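Local coordinates for protein cpftsy (PDB 4AK9) that probably binds and hydrolyses GTP as the chloroplast receptor of the signal recognition particle, helping to deliver proteins to the thylakoid membrane, at residues A[240-245]-A[268-273]; A[290-295]-A[305-310]; A[51-56]-A[68-73]. All coordinates share one frame; numbering follows the deposited sequence.

Interaction 1 (A[240-245]-A[268-273])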
ATOM      1  N   LEU A 240     -15.606   8.380 -15.880  1.00 16.65           N
ATOM      2  CA  LEU A 240     -15.499   7.598 -14.655  1.00 19.00           C
ATOM      3  C   LEU A 240     -14.296   6.679 -14.775  1.00 15.93           C
ATOM      4  O   LEU A 240     -14.217   5.836 -15.666  1.00 19.30           O
ATOM      5  CB  LEU A 240     -16.799   6.800 -14.438  1.00 20.63           C
ATOM      6  CG  LEU A 240     -18.041   7.669 -14.319  1.00 23.10           C
ATOM      7  CD1 LEU A 240     -19.309   6.803 -14.219  1.00 24.00           C
ATOM      8  CD2 LEU A 240     -17.912   8.596 -13.105  1.00 22.43           C
ATOM      9  N   LEU A 241     -13.325   6.856 -13.873  1.00 15.92           N
ATOM     10  CA  LEU A 241     -12.131   6.017 -13.856  1.00 17.01           C
ATOM     11  C   LEU A 241     -12.307   4.790 -12.918  1.00 15.82           C
ATOM     12  O   LEU A 241     -12.585   4.931 -11.709  1.00 16.45           O
ATOM     13  CB  LEU A 241     -10.915   6.876 -13.427  1.00 16.37           C
ATOM     14  CG  LEU A 241      -9.623   6.097 -13.212  1.00 18.98           C
ATOM     15  CD1 LEU A 241      -9.124   5.460 -14.510  1.00 17.58           C
ATOM     16  CD2 LEU A 241      -8.528   6.993 -12.627  1.00 18.22           C
ATOM     17  N   VAL A 242     -12.149   3.602 -13.482  1.00 16.12           N
ATOM     18  CA  VAL A 242     -12.380   2.376 -12.729  1.00 17.20           C
ATOM     19  C   VAL A 242     -11.029   1.923 -12.199  1.00 18.22           C
ATOM     20  O   VAL A 242     -10.075   1.778 -12.960  1.00 17.85           O
ATOM     21  CB  VAL A 242     -12.975   1.253 -13.619  1.00 18.78           C
ATOM     22  CG1 VAL A 242     -13.179  -0.024 -12.756  1.00 23.42           C
ATOM     23  CG2 VAL A 242     -14.280   1.687 -14.236  1.00 18.10           C
ATOM     24  N   LEU A 243     -10.930   1.770 -10.880  1.00 16.89           N
ATOM     25  CA  LEU A 243      -9.660   1.382 -10.234  1.00 19.74           C
ATOM     26  C   LEU A 243      -9.849   0.129  -9.384  1.00 19.27           C
ATOM     27  O   LEU A 243     -10.843   0.011  -8.672  1.00 20.98           O
ATOM     28  CB  LEU A 243      -9.198   2.513  -9.323  1.00 20.23           C
ATOM     29  CG  LEU A 243      -8.978   3.848 -10.053  1.00 19.59           C
ATOM     30  CD1 LEU A 243      -8.920   4.939  -9.043  1.00 19.47           C
ATOM     31  CD2 LEU A 243      -7.672   3.733 -10.846  1.00 20.58           C
ATOM     32  N   ASP A 244      -8.897  -0.789  -9.456  1.00 21.86           N
ATOM     33  CA  ASP A 244      -8.948  -2.048  -8.693  1.00 22.29           C
ATOM     34  C   ASP A 244      -8.537  -1.843  -7.221  1.00 18.79           C
ATOM     35  O   ASP A 244      -7.345  -1.657  -6.903  1.00 19.32           O
ATOM     36  CB  ASP A 244      -8.011  -3.054  -9.363  1.00 23.55           C
ATOM     37  CG  ASP A 244      -8.112  -4.450  -8.777  1.00 31.93           C
ATOM     38  OD1 ASP A 244      -8.518  -4.588  -7.589  1.00 26.53           O
ATOM     39  OD2 ASP A 244      -7.790  -5.427  -9.514  1.00 33.83           O
ATOM     40  N   GLY A 245      -9.527  -1.922  -6.331  1.00 20.32           N
ATOM     41  CA  GLY A 245      -9.346  -1.710  -4.900  1.00 18.41           C
ATOM     42  C   GLY A 245      -8.333  -2.656  -4.270  1.00 20.47           C
ATOM     43  O   GLY A 245      -7.725  -2.341  -3.233  1.00 20.04           O
ATOM     44  N   ILE A 268     -14.567   4.922  -9.682  1.00 15.32           N
ATOM     45  CA  ILE A 268     -15.225   3.684  -9.283  1.00 16.17           C
ATOM     46  C   ILE A 268     -14.178   2.703  -8.802  1.00 14.77           C
ATOM     47  O   ILE A 268     -13.270   2.293  -9.552  1.00 15.67           O
ATOM     48  CB  ILE A 268     -16.035   3.089 -10.462  1.00 17.72           C
ATOM     49  CG1 ILE A 268     -17.110   4.100 -10.870  1.00 18.12           C
ATOM     50  CG2 ILE A 268     -16.656   1.663 -10.045  1.00 17.81           C
ATOM     51  CD1 ILE A 268     -17.809   3.714 -12.198  1.00 20.67           C
ATOM     52  N   LEU A 269     -14.268   2.350  -7.519  1.00 18.42           N
ATOM     53  CA  LEU A 269     -13.273   1.462  -6.904  1.00 18.41           C
ATOM     54  C   LEU A 269     -13.890   0.084  -6.747  1.00 16.77           C
ATOM     55  O   LEU A 269     -14.869  -0.062  -6.016  1.00 20.23           O
ATOM     56  CB  LEU A 269     -12.839   1.997  -5.524  1.00 20.66           C
ATOM     57  CG  LEU A 269     -11.627   2.960  -5.616  1.00 26.89           C
ATOM     58  CD1 LEU A 269     -11.916   4.212  -6.465  1.00 21.01           C
ATOM     59  CD2 LEU A 269     -11.155   3.380  -4.233  1.00 22.96           C
ATOM     60  N   THR A 270     -13.356  -0.878  -7.474  1.00 16.75           N
ATOM     61  CA  THR A 270     -13.928  -2.228  -7.515  1.00 20.82           C
ATOM     62  C   THR A 270     -13.208  -3.199  -6.563  1.00 21.33           C
ATOM     63  O   THR A 270     -12.107  -2.900  -6.063  1.00 18.44           O
ATOM     64  CB  THR A 270     -13.810  -2.828  -8.931  1.00 22.40           C
ATOM     65  OG1 THR A 270     -12.428  -2.904  -9.283  1.00 26.76           O
ATOM     66  CG2 THR A 270     -14.547  -1.980  -9.964  1.00 28.93           C
ATOM     67  N   LYS A 271     -13.826  -4.361  -6.362  1.00 21.45           N
ATOM     68  CA  LYS A 271     -13.210  -5.502  -5.672  1.00 21.60           C
ATOM     69  C   LYS A 271     -12.796  -5.200  -4.237  1.00 22.33           C
ATOM     70  O   LYS A 271     -11.835  -5.780  -3.719  1.00 23.32           O
ATOM     71  CB  LYS A 271     -12.013  -5.991  -6.462  1.00 23.80           C
ATOM     72  CG  LYS A 271     -12.406  -6.476  -7.865  1.00 28.39           C
ATOM     73  CD  LYS A 271     -11.183  -6.665  -8.750  1.00 31.91           C
ATOM     74  CE  LYS A 271     -10.266  -7.772  -8.222  1.00 39.65           C
ATOM     75  NZ  LYS A 271      -9.046  -7.983  -9.076  1.00 42.58           N
ATOM     76  N   LEU A 272     -13.532  -4.324  -3.582  1.00 18.42           N
ATOM     77  CA  LEU A 272     -13.145  -3.915  -2.241  1.00 23.64           C
ATOM     78  C   LEU A 272     -13.419  -4.995  -1.188  1.00 25.00           C
ATOM     79  O   LEU A 272     -12.843  -4.980  -0.096  1.00 21.45           O
ATOM     80  CB  LEU A 272     -13.810  -2.596  -1.874  1.00 22.31           C
ATOM     81  CG  LEU A 272     -13.197  -1.395  -2.620  1.00 23.20           C
ATOM     82  CD1 LEU A 272     -14.072  -0.154  -2.476  1.00 27.62           C
ATOM     83  CD2 LEU A 272     -11.774  -1.098  -2.093  1.00 22.24           C
ATOM     84  N   ASP A 273     -14.280  -5.945  -1.508  1.00 21.12           N
ATOM     85  CA  ASP A 273     -14.537  -7.047  -0.578  1.00 24.90           C
ATOM     86  C   ASP A 273     -13.317  -7.969  -0.437  1.00 28.90           C
ATOM     87  O   ASP A 273     -13.186  -8.697   0.549  1.00 29.97           O
ATOM     88  CB  ASP A 273     -15.734  -7.835  -1.080  1.00 24.73           C
ATOM     89  CG  ASP A 273     -15.580  -8.235  -2.516  1.00 32.29           C
ATOM     90  OD1 ASP A 273     -15.487  -7.320  -3.388  1.00 34.36           O
ATOM     91  OD2 ASP A 273     -15.554  -9.460  -2.779  1.00 36.25           O
TER
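Leu241, Leu243 and Gly245 pair through their backbones with residues 268-270, joining two parallel strands of the GTPase sheet. The N and O of Ile268 both bond to strand 240-244, straddling Val242: Ile268 N gives to Leu241 O at 2.8 Å, and Ile268 O receives Leu243 N at 2.7 Å. Leu243 O takes the N of Thr270 at 2.9 Å and, only weakly, the hydroxyl OG1 of the same residue. Gly245 N continues the pattern to Thr270 O, with a more bent N-H...O angle of 141°, where the first strand has ended.

The apolar contacts fall on both faces. Ile268 CD1 packs on Leu240 CB at 3.9 Å. On the face of Val242, Ile268 and Thr270, Val242 CG1 meets Thr270 CG2 at 3.7 Å, the side chains crossing at about a right angle. Thr270 places OG1 between its own backbone N and carbonyl carbon (chi1 61°), which directs the hydroxyl to the strand partner and turns the methyl to Val242. On the other face Leu243 and Leu269 lie side by side, their CD1 atoms 4.0 Å apart.

Lys271, just past its own strand, forms a salt bridge from NZ to Asp244 OD2 at 2.9 Å, on the syn side and 25° out of the carboxylate plane. Asp244 OD1 is hydrogen-bonded to Thr246 OG1.

The strands belong to a beta-alpha-beta unit of the P-loop NTPase fold. Its crossover helix 251-261 covers Leu241, Leu243 and Leu269, while Thr132 of helix 126-142 touches Val242, Ile268 and Thr270; strands 117-123 and 292-296 flank the pair.

Interaction 2 (A[290-295]-A[305-310])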
ATOM      1  N   ILE A 290     -11.124  14.446  -6.218  1.00 18.40           N
ATOM      2  CA  ILE A 290     -12.159  13.996  -7.157  1.00 19.83           C
ATOM      3  C   ILE A 290     -12.947  12.921  -6.413  1.00 16.14           C
ATOM      4  O   ILE A 290     -12.334  12.086  -5.707  1.00 17.53           O
ATOM      5  CB  ILE A 290     -11.502  13.358  -8.393  1.00 21.65           C
ATOM      6  CG1 ILE A 290     -10.809  14.445  -9.238  1.00 18.70           C
ATOM      7  CG2 ILE A 290     -12.529  12.594  -9.262  1.00 19.73           C
ATOM      8  CD1 ILE A 290      -9.836  13.840 -10.215  1.00 22.77           C
ATOM      9  N   PRO A 291     -14.298  13.000  -6.455  1.00 18.23           N
ATOM     10  CA  PRO A 291     -15.064  12.077  -5.608  1.00 23.03           C
ATOM     11  C   PRO A 291     -15.019  10.622  -6.091  1.00 19.06           C
ATOM     12  O   PRO A 291     -14.857  10.313  -7.286  1.00 18.31           O
ATOM     13  CB  PRO A 291     -16.500  12.636  -5.703  1.00 18.32           C
ATOM     14  CG  PRO A 291     -16.550  13.284  -7.080  1.00 19.81           C
ATOM     15  CD  PRO A 291     -15.174  13.935  -7.192  1.00 21.47           C
ATOM     16  N   VAL A 292     -15.107   9.712  -5.134  1.00 18.72           N
ATOM     17  CA  VAL A 292     -15.437   8.316  -5.441  1.00 18.98           C
ATOM     18  C   VAL A 292     -16.965   8.291  -5.601  1.00 21.66           C
ATOM     19  O   VAL A 292     -17.693   8.782  -4.720  1.00 18.94           O
ATOM     20  CB  VAL A 292     -14.992   7.375  -4.294  1.00 19.07           C
ATOM     21  CG1 VAL A 292     -15.642   5.984  -4.476  1.00 20.15           C
ATOM     22  CG2 VAL A 292     -13.458   7.253  -4.263  1.00 17.36           C
ATOM     23  N   LYS A 293     -17.458   7.765  -6.728  1.00 16.99           N
ATOM     24  CA  LYS A 293     -18.886   7.803  -7.012  1.00 18.51           C
ATOM     25  C   LYS A 293     -19.585   6.454  -6.794  1.00 22.33           C
ATOM     26  O   LYS A 293     -20.774   6.425  -6.425  1.00 19.56           O
ATOM     27  CB  LYS A 293     -19.137   8.323  -8.446  1.00 17.23           C
ATOM     28  CG  LYS A 293     -18.708   9.803  -8.620  1.00 18.70           C
ATOM     29  CD  LYS A 293     -19.416  10.529  -9.787  1.00 19.54           C
ATOM     30  CE  LYS A 293     -19.199  12.055  -9.578  1.00 19.05           C
ATOM     31  NZ  LYS A 293     -19.972  12.912 -10.518  1.00 19.87           N
ATOM     32  N   PHE A 294     -18.853   5.365  -7.021  1.00 19.21           N
ATOM     33  CA  PHE A 294     -19.338   3.993  -6.739  1.00 20.92           C
ATOM     34  C   PHE A 294     -18.238   3.145  -6.100  1.00 20.56           C
ATOM     35  O   PHE A 294     -17.032   3.343  -6.387  1.00 20.12           O
ATOM     36  CB  PHE A 294     -19.783   3.311  -8.037  1.00 22.82           C
ATOM     37  CG  PHE A 294     -20.963   3.982  -8.686  1.00 20.58           C
ATOM     38  CD1 PHE A 294     -20.775   5.032  -9.586  1.00 24.83           C
ATOM     39  CD2 PHE A 294     -22.248   3.580  -8.385  1.00 23.80           C
ATOM     40  CE1 PHE A 294     -21.875   5.662 -10.180  1.00 26.96           C
ATOM     41  CE2 PHE A 294     -23.369   4.221  -8.975  1.00 25.66           C
ATOM     42  CZ  PHE A 294     -23.161   5.265  -9.872  1.00 22.89           C
ATOM     43  N   VAL A 295     -18.637   2.189  -5.257  1.00 17.83           N
ATOM     44  CA  VAL A 295     -17.715   1.145  -4.804  1.00 18.92           C
ATOM     45  C   VAL A 295     -18.274  -0.245  -5.153  1.00 22.05           C
ATOM     46  O   VAL A 295     -19.468  -0.488  -4.989  1.00 22.23           O
ATOM     47  CB  VAL A 295     -17.477   1.228  -3.296  1.00 20.80           C
ATOM     48  CG1 VAL A 295     -16.643   2.469  -2.973  1.00 18.01           C
ATOM     49  CG2 VAL A 295     -18.818   1.300  -2.545  1.00 23.33           C
ATOM     50  N   GLN A 305     -22.270  -0.204  -5.679  1.00 20.83           N
ATOM     51  CA  GLN A 305     -23.101   0.666  -4.850  1.00 22.22           C
ATOM     52  C   GLN A 305     -22.656   2.111  -4.980  1.00 27.96           C
ATOM     53  O   GLN A 305     -21.459   2.384  -5.097  1.00 25.00           O
ATOM     54  CB  GLN A 305     -23.020   0.231  -3.386  1.00 24.99           C
ATOM     55  CG  GLN A 305     -23.741  -1.100  -3.126  1.00 30.61           C
ATOM     56  CD  GLN A 305     -25.230  -0.968  -3.392  1.00 30.03           C
ATOM     57  OE1 GLN A 305     -25.864   0.001  -2.945  1.00 33.43           O
ATOM     58  NE2 GLN A 305     -25.798  -1.919  -4.130  1.00 28.32           N
ATOM     59  N   PRO A 306     -23.623   3.043  -4.943  1.00 23.55           N
ATOM     60  CA  PRO A 306     -23.285   4.464  -4.981  1.00 22.47           C
ATOM     61  C   PRO A 306     -22.573   4.815  -3.676  1.00 26.17           C
ATOM     62  O   PRO A 306     -22.913   4.270  -2.624  1.00 23.39           O
ATOM     63  CB  PRO A 306     -24.647   5.158  -5.075  1.00 29.07           C
ATOM     64  CG  PRO A 306     -25.632   4.133  -4.511  1.00 30.64           C
ATOM     65  CD  PRO A 306     -25.082   2.802  -4.931  1.00 27.50           C
ATOM     66  N   PHE A 307     -21.573   5.690  -3.746  1.00 20.60           N
ATOM     67  CA  PHE A 307     -20.799   5.996  -2.565  1.00 20.00           C
ATOM     68  C   PHE A 307     -21.482   7.037  -1.674  1.00 24.87           C
ATOM     69  O   PHE A 307     -22.050   8.020  -2.149  1.00 25.70           O
ATOM     70  CB  PHE A 307     -19.401   6.488  -2.965  1.00 25.40           C
ATOM     71  CG  PHE A 307     -18.484   6.681  -1.796  1.00 20.87           C
ATOM     72  CD1 PHE A 307     -17.914   5.594  -1.170  1.00 22.18           C
ATOM     73  CD2 PHE A 307     -18.201   7.961  -1.326  1.00 22.58           C
ATOM     74  CE1 PHE A 307     -17.063   5.761  -0.061  1.00 19.76           C
ATOM     75  CE2 PHE A 307     -17.348   8.134  -0.250  1.00 22.06           C
ATOM     76  CZ  PHE A 307     -16.789   7.034   0.384  1.00 20.04           C
ATOM     77  N   ASP A 308     -21.431   6.826  -0.366  1.00 22.21           N
ATOM     78  CA  ASP A 308     -21.850   7.850   0.582  1.00 27.52           C
ATOM     79  C   ASP A 308     -20.854   7.855   1.736  1.00 21.65           C
ATOM     80  O   ASP A 308     -20.595   6.814   2.337  1.00 21.56           O
ATOM     81  CB  ASP A 308     -23.257   7.560   1.115  1.00 28.24           C
ATOM     82  CG  ASP A 308     -23.673   8.535   2.183  1.00 35.40           C
ATOM     83  OD1 ASP A 308     -23.892   9.725   1.841  1.00 40.02           O
ATOM     84  OD2 ASP A 308     -23.773   8.140   3.370  1.00 29.12           O
ATOM     85  N   ALA A 309     -20.310   9.028   2.045  1.00 23.47           N
ATOM     86  CA  ALA A 309     -19.217   9.145   3.009  1.00 21.45           C
ATOM     87  C   ALA A 309     -19.638   8.684   4.405  1.00 22.80           C
ATOM     88  O   ALA A 309     -18.937   7.952   5.067  1.00 20.05           O
ATOM     89  CB  ALA A 309     -18.725  10.574   3.055  1.00 23.38           C
ATOM     90  N   GLN A 310     -20.808   9.114   4.862  1.00 21.76           N
ATOM     91  CA  GLN A 310     -21.246   8.638   6.176  1.00 25.58           C
ATOM     92  C   GLN A 310     -21.424   7.109   6.250  1.00 21.83           C
ATOM     93  O   GLN A 310     -20.991   6.475   7.213  1.00 23.15           O
ATOM     94  CB  GLN A 310     -22.500   9.380   6.642  1.00 27.79           C
ATOM     95  CG  GLN A 310     -22.763   9.210   8.135  1.00 30.21           C
ATOM     96  CD  GLN A 310     -21.592   9.648   8.999  1.00 29.86           C
ATOM     97  OE1 GLN A 310     -21.215  10.826   9.018  1.00 31.99           O
ATOM     98  NE2 GLN A 310     -20.999   8.688   9.727  1.00 33.67           N
TER
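Phe307 and Val292 meet through ring and branch: Val292 CG1 lies 4.0 Å from Phe307 CG, and Val292 CB stands over one face of the ring. Phe307 carries CG anti to its backbone N (chi1 -174°), which lays the ring along residues 292-295. Its CB packs on Val292 O at 3.4 Å, and CD1 touches Val295 CG1 at 3.8 Å. The ring also meets that of Phe312. Val295 brings CG1 to Phe307 by setting it anti to its own carbonyl carbon (chi1 -70°), and its CG2 lies near the peptide oxygen of Gln305.

Phe294 packs differently. Its CD2 approaches Pro306 CA at 3.7 Å, CE2 reaches the proline ring at CB, and the side chain also packs against Leu136 and Arg139 of helix 126-142. Gln305, bent at chi2, turns its amide away from the contact to Asp15 N and Asp302 O.

The backbones form an antiparallel beta hairpin at one edge of the sheet within this chain. Val295 and Gln305 are a hydrogen-bonded pair, at 2.8 Å from Val295 N to Gln305 O and 2.9 Å from Gln305 N to Val295 O. Phe307 N adds a bond to Lys293 O, coming from above the carbonyl plane, 53° out of it.

An alanine at Phe307 would probably open a gap beside Val292 and Val295 and deprive Phe312 of its ring partner. The chemistry implies a division of labour: backbone bonds set the strand pairing, whereas the buried ring of Phe307 extends the contact by apolar packing just past the paired strand, short of the Asp308 N-cap of helix 309-316.

Interaction 3 (A[51-56]-A[68-73])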
ATOM      1  N   GLU A  51       0.897   4.603  17.219  1.00 25.01           N
ATOM      2  CA  GLU A  51       0.336   3.282  16.978  1.00 29.71           C
ATOM      3  C   GLU A  51      -0.961   3.360  16.178  1.00 26.31           C
ATOM      4  O   GLU A  51      -1.180   2.537  15.274  1.00 22.92           O
ATOM      5  CB  GLU A  51       0.100   2.519  18.283  1.00 31.63           C
ATOM      6  CG  GLU A  51       1.366   2.246  19.083  1.00 45.11           C
ATOM      7  CD  GLU A  51       1.098   1.423  20.342  1.00 55.10           C
ATOM      8  OE1 GLU A  51       0.366   0.407  20.241  1.00 55.89           O
ATOM      9  OE2 GLU A  51       1.609   1.800  21.426  1.00 61.68           O
ATOM     10  N   LEU A  52      -1.822   4.318  16.520  1.00 22.19           N
ATOM     11  CA  LEU A  52      -3.069   4.561  15.796  1.00 22.46           C
ATOM     12  C   LEU A  52      -2.798   4.874  14.318  1.00 22.30           C
ATOM     13  O   LEU A  52      -3.451   4.307  13.417  1.00 20.63           O
ATOM     14  CB  LEU A  52      -3.837   5.742  16.412  1.00 24.35           C
ATOM     15  CG  LEU A  52      -5.099   6.168  15.649  1.00 26.44           C
ATOM     16  CD1 LEU A  52      -6.028   4.978  15.595  1.00 30.46           C
ATOM     17  CD2 LEU A  52      -5.798   7.366  16.340  1.00 29.01           C
ATOM     18  N   GLU A  53      -1.845   5.762  14.078  1.00 20.68           N
ATOM     19  CA  GLU A  53      -1.522   6.164  12.729  1.00 22.76           C
ATOM     20  C   GLU A  53      -1.020   4.963  11.931  1.00 20.54           C
ATOM     21  O   GLU A  53      -1.419   4.794  10.760  1.00 18.64           O
ATOM     22  CB  GLU A  53      -0.497   7.267  12.719  1.00 22.61           C
ATOM     23  CG  GLU A  53      -0.547   8.067  11.469  1.00 26.01           C
ATOM     24  CD  GLU A  53       0.245   9.346  11.556  1.00 31.29           C
ATOM     25  OE1 GLU A  53       0.282  10.002  12.644  1.00 30.60           O
ATOM     26  OE2 GLU A  53       0.849   9.688  10.522  1.00 26.70           O
ATOM     27  N   GLU A  54      -0.208   4.126  12.562  1.00 20.55           N
ATOM     28  CA  GLU A  54       0.266   2.882  11.933  1.00 24.20           C
ATOM     29  C   GLU A  54      -0.869   1.897  11.629  1.00 24.65           C
ATOM     30  O   GLU A  54      -0.837   1.239  10.614  1.00 20.97           O
ATOM     31  CB  GLU A  54       1.389   2.218  12.754  1.00 29.31           C
ATOM     32  CG  GLU A  54       2.636   3.111  12.866  1.00 36.88           C
ATOM     33  CD  GLU A  54       3.949   2.377  12.581  1.00 46.01           C
ATOM     34  OE1 GLU A  54       4.427   1.616  13.465  1.00 52.11           O
ATOM     35  OE2 GLU A  54       4.503   2.571  11.467  1.00 46.16           O
ATOM     36  N   VAL A  55      -1.899   1.819  12.461  1.00 18.56           N
ATOM     37  CA  VAL A  55      -3.030   0.971  12.150  1.00 19.57           C
ATOM     38  C   VAL A  55      -3.718   1.468  10.867  1.00 19.98           C
ATOM     39  O   VAL A  55      -4.066   0.672   9.956  1.00 22.05           O
ATOM     40  CB  VAL A  55      -4.002   0.902  13.342  1.00 22.76           C
ATOM     41  CG1 VAL A  55      -5.295   0.280  12.898  1.00 25.77           C
ATOM     42  CG2 VAL A  55      -3.346   0.075  14.475  1.00 23.82           C
ATOM     43  N   LEU A  56      -3.870   2.777  10.743  1.00 16.08           N
ATOM     44  CA  LEU A  56      -4.404   3.361   9.511  1.00 20.38           C
ATOM     45  C   LEU A  56      -3.557   3.042   8.275  1.00 18.29           C
ATOM     46  O   LEU A  56      -4.122   2.746   7.211  1.00 17.11           O
ATOM     47  CB  LEU A  56      -4.560   4.875   9.624  1.00 19.05           C
ATOM     48  CG  LEU A  56      -5.471   5.383  10.759  1.00 19.95           C
ATOM     49  CD1 LEU A  56      -5.627   6.894  10.646  1.00 21.56           C
ATOM     50  CD2 LEU A  56      -6.831   4.674  10.719  1.00 19.88           C
ATOM     51  N   LYS A  68      -2.502  13.671   8.361  1.00 22.03           N
ATOM     52  CA  LYS A  68      -3.424  14.770   8.607  1.00 25.33           C
ATOM     53  C   LYS A  68      -4.630  14.371   9.457  1.00 29.01           C
ATOM     54  O   LYS A  68      -5.146  15.194  10.216  1.00 27.08           O
ATOM     55  CB  LYS A  68      -3.865  15.427   7.311  1.00 30.52           C
ATOM     56  CG  LYS A  68      -4.794  14.588   6.513  1.00 31.96           C
ATOM     57  CD  LYS A  68      -5.368  15.396   5.367  1.00 36.16           C
ATOM     58  CE  LYS A  68      -4.271  15.948   4.490  1.00 38.68           C
ATOM     59  NZ  LYS A  68      -4.821  16.380   3.176  1.00 41.47           N
ATOM     60  N   ILE A  69      -5.078  13.117   9.346  1.00 21.48           N
ATOM     61  CA  ILE A  69      -6.138  12.635  10.235  1.00 25.56           C
ATOM     62  C   ILE A  69      -5.711  12.651  11.692  1.00 23.48           C
ATOM     63  O   ILE A  69      -6.423  13.170  12.551  1.00 29.22           O
ATOM     64  CB  ILE A  69      -6.569  11.201   9.866  1.00 20.16           C
ATOM     65  CG1 ILE A  69      -7.309  11.238   8.535  1.00 21.33           C
ATOM     66  CG2 ILE A  69      -7.466  10.617  10.950  1.00 24.02           C
ATOM     67  CD1 ILE A  69      -7.532   9.867   7.893  1.00 20.23           C
ATOM     68  N   VAL A  70      -4.546  12.082  11.976  1.00 22.67           N
ATOM     69  CA  VAL A  70      -4.099  11.963  13.352  1.00 22.94           C
ATOM     70  C   VAL A  70      -3.611  13.310  13.916  1.00 27.51           C
ATOM     71  O   VAL A  70      -3.834  13.608  15.098  1.00 28.23           O
ATOM     72  CB  VAL A  70      -3.070  10.819  13.480  1.00 25.73           C
ATOM     73  CG1 VAL A  70      -2.483  10.727  14.889  1.00 29.68           C
ATOM     74  CG2 VAL A  70      -3.751   9.477  13.093  1.00 26.45           C
ATOM     75  N   ASP A  71      -3.019  14.144  13.064  1.00 26.15           N
ATOM     76  CA  ASP A  71      -2.470  15.432  13.507  1.00 30.34           C
ATOM     77  C   ASP A  71      -3.564  16.327  14.073  1.00 31.76           C
ATOM     78  O   ASP A  71      -3.370  16.968  15.097  1.00 29.36           O
ATOM     79  CB  ASP A  71      -1.726  16.131  12.376  1.00 28.69           C
ATOM     80  CG  ASP A  71      -0.557  16.984  12.877  1.00 47.31           C
ATOM     81  OD1 ASP A  71      -0.012  16.708  13.974  1.00 42.63           O
ATOM     82  OD2 ASP A  71      -0.184  17.939  12.163  1.00 59.00           O
ATOM     83  N   THR A  72      -4.734  16.326  13.438  1.00 26.85           N
ATOM     84  CA  THR A  72      -5.896  17.053  13.966  1.00 28.95           C
ATOM     85  C   THR A  72      -6.298  16.567  15.379  1.00 29.19           C
ATOM     86  O   THR A  72      -6.655  17.372  16.263  1.00 34.08           O
ATOM     87  CB  THR A  72      -7.090  16.894  12.992  1.00 31.01           C
ATOM     88  OG1 THR A  72      -6.696  17.352  11.689  1.00 38.13           O
ATOM     89  CG2 THR A  72      -8.271  17.698  13.462  1.00 39.21           C
ATOM     90  N   ILE A  73      -6.240  15.258  15.593  1.00 26.10           N
ATOM     91  CA  ILE A  73      -6.531  14.667  16.889  1.00 27.80           C
ATOM     92  C   ILE A  73      -5.498  15.094  17.927  1.00 29.93           C
ATOM     93  O   ILE A  73      -5.859  15.426  19.070  1.00 29.75           O
ATOM     94  CB  ILE A  73      -6.565  13.130  16.802  1.00 26.38           C
ATOM     95  CG1 ILE A  73      -7.726  12.676  15.902  1.00 25.66           C
ATOM     96  CG2 ILE A  73      -6.646  12.462  18.192  1.00 23.29           C
ATOM     97  CD1 ILE A  73      -7.683  11.192  15.599  1.00 25.95           C
TER
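Val70 has the most surface covered by the contact where helices 45-58 and 63-78 pack in the helical bundle (N) domain of this SRP-type GTPase, wedged against Leu52, Glu53 and Leu56. The two segments run nearly antiparallel, at 155°, with axes 10.0 Å apart. Glu53 and Val70 have the nearest alpha carbons, 6.4 Å from each other.

Both methyls of Val70 touch Glu53, but CG2 also meets the leucines. CG2, anti to the carbonyl carbon, faces the apolar side of the opposite helix, meeting Leu56 CD1 at 4.0 Å and, more distantly, Leu52 CD2. It also lies beside the aliphatic part of Glu53, 3.9 Å from that residue's CG. CG1 lies by the carboxylate, near OE1.

Leu52 and Leu56, one turn apart, extend the packing to each side of Val70. The end of Leu52 reaches Ile73, CD2 to CD1 at 4.3 Å, whereas Leu56 CD1 touches Ile69 CG2 at 4.2 Å. Around this layer, Val33 of helix 32-37 lies on Leu52, Leu92 and Leu99 of helix 85-101 lie on Ile69, and Phe61 packs against both Leu56 and Ile69.

Glu53 is the polar member of the contact. With CG anti to the backbone N (chi1 -157°) and the chain extended beyond it, the side chain crosses Val70 and carries its charge past the apolar layer. The carboxylate has a partner for each oxygen: OE1 forms a salt bridge with Arg74 NH2, and OE2 is hydrogen-bonded to His212 NE2 of the second subunit. This grip would probably favour the ionised acid and limit rotation of the group. OE1 itself lies 3.5 Å from Val70 CB.

How the interactions relate
Interactions 1 and 2 are both buried near the centre of the chain, their centres 11 Å apart, and they share the GTPase sheet, in which strands 266-270 and 292-296 are neighbours. A probable hydrogen bond from Leu269 N to Phe294 O and packing of Leu272 on Val295 join them directly. The first pairs parallel strands across a helical crossover, the second antiparallel strands across a short hairpin. Interaction 3 stands apart in the helical bundle, its centre 23 Å or more from the others and its nearest atoms about 11 Å away. There side chains alone join the segments, and although the touching residues are buried, this contact reaches the second subunit.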